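Local atomic coordinates of hypothetical protein TM1380 (PDB entry 1Z85), a protein that probably methylates the N3 position of a specific uridine in 16S ribosomal RNA, using S-adenosyl-L-methionine as the methyl donor. Residues C106-D112 with A138-R144. Residues are numbered along the deposited sequence; the frame is centred on the assembly and turned at random.
Sequences CVELGVD and AAKQCKR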
ATOM      1  N   CYS B 106      -9.126   4.712  -3.692  1.00 41.48           N
ATOM      2  CA  CYS B 106     -10.574   4.812  -3.468  1.00 39.72           C
ATOM      3  C   CYS B 106     -11.418   3.900  -4.366  1.00 44.07           C
ATOM      4  O   CYS B 106     -12.395   3.301  -3.921  1.00 43.82           O
ATOM      5  CB  CYS B 106     -11.043   6.243  -3.690  1.00 47.33           C
ATOM      6  SG  CYS B 106     -10.665   7.375  -2.354  1.00 45.57           S
ATOM      7  N   VAL B 107     -11.076   3.804  -5.644  1.00 43.84           N
ATOM      8  CA  VAL B 107     -11.747   2.824  -6.536  1.00 40.85           C
ATOM      9  C   VAL B 107     -11.524   1.438  -6.021  1.00 38.86           C
ATOM     10  O   VAL B 107     -12.445   0.646  -5.867  1.00 36.04           O
ATOM     11  CB  VAL B 107     -11.191   2.887  -8.000  1.00 41.26           C
ATOM     12  CG1 VAL B 107     -11.849   1.875  -8.901  1.00 39.63           C
ATOM     13  CG2 VAL B 107     -11.338   4.282  -8.583  1.00 43.31           C
ATOM     14  N   GLU B 108     -10.271   1.136  -5.768  1.00 38.08           N
ATOM     15  CA  GLU B 108      -9.868  -0.168  -5.346  1.00 41.03           C
ATOM     16  C   GLU B 108     -10.525  -0.692  -4.086  1.00 38.73           C
ATOM     17  O   GLU B 108     -10.839  -1.862  -3.996  1.00 39.22           O
ATOM     18  CB  GLU B 108      -8.354  -0.165  -5.105  1.00 41.87           C
ATOM     19  CG  GLU B 108      -7.744  -1.400  -5.499  1.00 49.36           C
ATOM     20  CD  GLU B 108      -6.288  -1.505  -5.108  1.00 55.62           C
ATOM     21  OE1 GLU B 108      -5.570  -0.488  -5.149  1.00 49.56           O
ATOM     22  OE2 GLU B 108      -5.896  -2.642  -4.782  1.00 50.09           O
ATOM     23  N   LEU B 109     -10.670   0.181  -3.107  1.00 37.16           N
ATOM     24  CA  LEU B 109     -11.143  -0.143  -1.768  1.00 36.86           C
ATOM     25  C   LEU B 109     -12.635   0.052  -1.570  1.00 37.13           C
ATOM     26  O   LEU B 109     -13.121   0.136  -0.424  1.00 35.91           O
ATOM     27  CB  LEU B 109     -10.393   0.712  -0.715  1.00 37.77           C
ATOM     28  CG  LEU B 109      -8.872   0.440  -0.692  1.00 35.08           C
ATOM     29  CD1 LEU B 109      -8.124   1.417   0.178  1.00 32.08           C
ATOM     30  CD2 LEU B 109      -8.609  -0.985  -0.239  1.00 37.72           C
ATOM     31  N   GLY B 110     -13.372   0.144  -2.655  1.00 38.01           N
ATOM     32  CA  GLY B 110     -14.818   0.187  -2.555  1.00 39.64           C
ATOM     33  C   GLY B 110     -15.453   1.474  -2.050  1.00 43.44           C
ATOM     34  O   GLY B 110     -16.624   1.490  -1.663  1.00 43.17           O
ATOM     35  N   VAL B 111     -14.719   2.565  -2.064  1.00 40.64           N
ATOM     36  CA  VAL B 111     -15.309   3.871  -1.784  1.00 38.13           C
ATOM     37  C   VAL B 111     -16.376   4.217  -2.830  1.00 40.50           C
ATOM     38  O   VAL B 111     -16.185   3.973  -4.028  1.00 40.35           O
ATOM     39  CB  VAL B 111     -14.201   4.964  -1.717  1.00 37.58           C
ATOM     40  CG1 VAL B 111     -14.757   6.351  -1.694  1.00 41.93           C
ATOM     41  CG2 VAL B 111     -13.264   4.707  -0.534  1.00 39.13           C
ATOM     42  N   ASP B 112     -17.505   4.751  -2.351  1.00 37.66           N
ATOM     43  CA  ASP B 112     -18.667   5.134  -3.195  1.00 40.42           C
ATOM     44  C   ASP B 112     -18.644   6.572  -3.717  1.00 41.06           C
ATOM     45  O   ASP B 112     -19.089   6.821  -4.821  1.00 40.41           O
ATOM     46  CB  ASP B 112     -19.982   4.903  -2.420  1.00 38.22           C
ATOM     47  CG  ASP B 112     -20.167   3.455  -2.034  1.00 41.72           C
ATOM     48  OD1 ASP B 112     -20.190   2.577  -2.919  1.00 49.06           O
ATOM     49  OD2 ASP B 112     -20.230   3.174  -0.837  1.00 40.44           O
ATOM     50  N   ALA B 138      -8.751   2.915 -13.432  1.00 40.00           N
ATOM     51  CA  ALA B 138      -8.694   2.033 -12.240  1.00 39.89           C
ATOM     52  C   ALA B 138      -9.847   1.038 -12.160  1.00 39.35           C
ATOM     53  O   ALA B 138      -9.647  -0.161 -11.925  1.00 40.02           O
ATOM     54  CB  ALA B 138      -8.649   2.865 -10.959  1.00 39.33           C
ATOM     55  N   ALA B 139     -11.058   1.520 -12.336  1.00 38.24           N
ATOM     56  CA  ALA B 139     -12.230   0.656 -12.347  1.00 35.97           C
ATOM     57  C   ALA B 139     -12.139  -0.409 -13.433  1.00 40.49           C
ATOM     58  O   ALA B 139     -12.490  -1.552 -13.193  1.00 36.71           O
ATOM     59  CB  ALA B 139     -13.481   1.527 -12.534  1.00 44.02           C
ATOM     60  N   LYS B 140     -11.674  -0.060 -14.635  1.00 42.94           N
ATOM     61  CA  LYS B 140     -11.579  -1.069 -15.714  1.00 44.91           C
ATOM     62  C   LYS B 140     -10.617  -2.160 -15.273  1.00 42.98           C
ATOM     63  O   LYS B 140     -10.870  -3.329 -15.504  1.00 42.45           O
ATOM     64  CB  LYS B 140     -11.116  -0.477 -17.057  1.00 45.08           C
ATOM     65  CG  LYS B 140     -12.182   0.296 -17.822  1.00 47.73           C
ATOM     66  CD  LYS B 140     -11.557   1.344 -18.783  1.00 46.43           C
ATOM     67  CE  LYS B 140     -10.460   0.744 -19.687  1.00 49.59           C
ATOM     68  NZ  LYS B 140      -9.961   1.717 -20.705  1.00 53.04           N
ATOM     69  N   GLN B 141      -9.542  -1.771 -14.589  1.00 41.70           N
ATOM     70  CA  GLN B 141      -8.608  -2.746 -14.045  1.00 40.30           C
ATOM     71  C   GLN B 141      -9.184  -3.605 -12.886  1.00 41.12           C
ATOM     72  O   GLN B 141      -8.945  -4.833 -12.826  1.00 40.86           O
ATOM     73  CB  GLN B 141      -7.298  -2.056 -13.666  1.00 39.54           C
ATOM     74  CG  GLN B 141      -6.050  -2.923 -13.858  1.00 46.03           C
ATOM     75  N   CYS B 142      -9.969  -3.005 -11.994  1.00 39.28           N
ATOM     76  CA  CYS B 142     -10.511  -3.730 -10.825  1.00 43.84           C
ATOM     77  C   CYS B 142     -11.825  -4.425 -11.106  1.00 46.37           C
ATOM     78  O   CYS B 142     -12.374  -5.075 -10.210  1.00 45.90           O
ATOM     79  CB  CYS B 142     -10.702  -2.781  -9.630  1.00 44.19           C
ATOM     80  SG  CYS B 142      -9.155  -2.385  -8.957  1.00 54.71           S
ATOM     81  N   LYS B 143     -12.314  -4.254 -12.344  1.00 45.91           N
ATOM     82  CA  LYS B 143     -13.600  -4.751 -12.804  1.00 43.13           C
ATOM     83  C   LYS B 143     -14.706  -4.274 -11.884  1.00 42.01           C
ATOM     84  O   LYS B 143     -15.509  -5.044 -11.354  1.00 43.41           O
ATOM     85  CB  LYS B 143     -13.571  -6.270 -12.950  1.00 42.25           C
ATOM     86  CG  LYS B 143     -12.368  -6.809 -13.742  1.00 41.29           C
ATOM     87  CD  LYS B 143     -12.431  -6.542 -15.249  1.00 51.97           C
ATOM     88  CE  LYS B 143     -11.637  -7.631 -16.100  1.00 53.65           C
ATOM     89  NZ  LYS B 143     -10.328  -7.128 -16.709  1.00 55.58           N
ATOM     90  N   ARG B 144     -14.731  -2.962 -11.702  1.00 44.61           N
ATOM     91  CA  ARG B 144     -15.724  -2.318 -10.867  1.00 41.91           C
ATOM     92  C   ARG B 144     -16.751  -1.616 -11.756  1.00 42.21           C
ATOM     93  O   ARG B 144     -16.441  -0.607 -12.379  1.00 45.76           O
ATOM     94  CB  ARG B 144     -15.014  -1.387  -9.910  1.00 42.90           C
ATOM     95  CG  ARG B 144     -15.947  -0.612  -9.093  1.00 47.99           C
ATOM     96  CD  ARG B 144     -15.326  -0.087  -7.850  1.00 42.39           C
ATOM     97  NE  ARG B 144     -16.358   0.732  -7.224  1.00 50.89           N
ATOM     98  CZ  ARG B 144     -16.171   1.635  -6.270  1.00 46.32           C
ATOM     99  NH1 ARG B 144     -14.957   1.892  -5.762  1.00 39.60           N
ATOM    100  NH2 ARG B 144     -17.235   2.281  -5.827  1.00 44.17           N
TER
HETATM  101  O   HOH W   1     -20.426   2.608  -5.773  1.00 50.50           O
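The carbonyl oxygen of V111 is gripped end-on by the R144 guanidinium, with NH2 at 2.7 Å and NH1 at 3.0 Å from V111 O, both nitrogens coming from the same face of the carbonyl plane. R144 thereby ties the residues just after helix 128-142 to the Schellman motif, with weak backbone bonds and G110 at positive phi, that closes helix 96-108 before strand 113-117 of the alpha/beta knot. NH1 also donates to V107 O at 2.8 Å; both acceptors lie near the guanidinium plane, which restrains its rotation. The arginine reaches the turn with its chain extended from CG to NE, chi1 at 176° setting CG beside the carbonyl carbon, while NE donates a hydrogen bond to L146 O. A leucine in its place would probably leave the V107 and V111 carbonyls without these donors and the two segments less firmly tied. The helices themselves pack through V107, whose CG1 rests against the A139 backbone and CG2 meets A138 CB at 3.9 Å. D112 OD2 forms a salt bridge with K233; the carboxylate stands 88° from the guanidinium plane, and one water bridges D112 OD1, at 2.9 Å, to R144 NH2, at 3.2 Å.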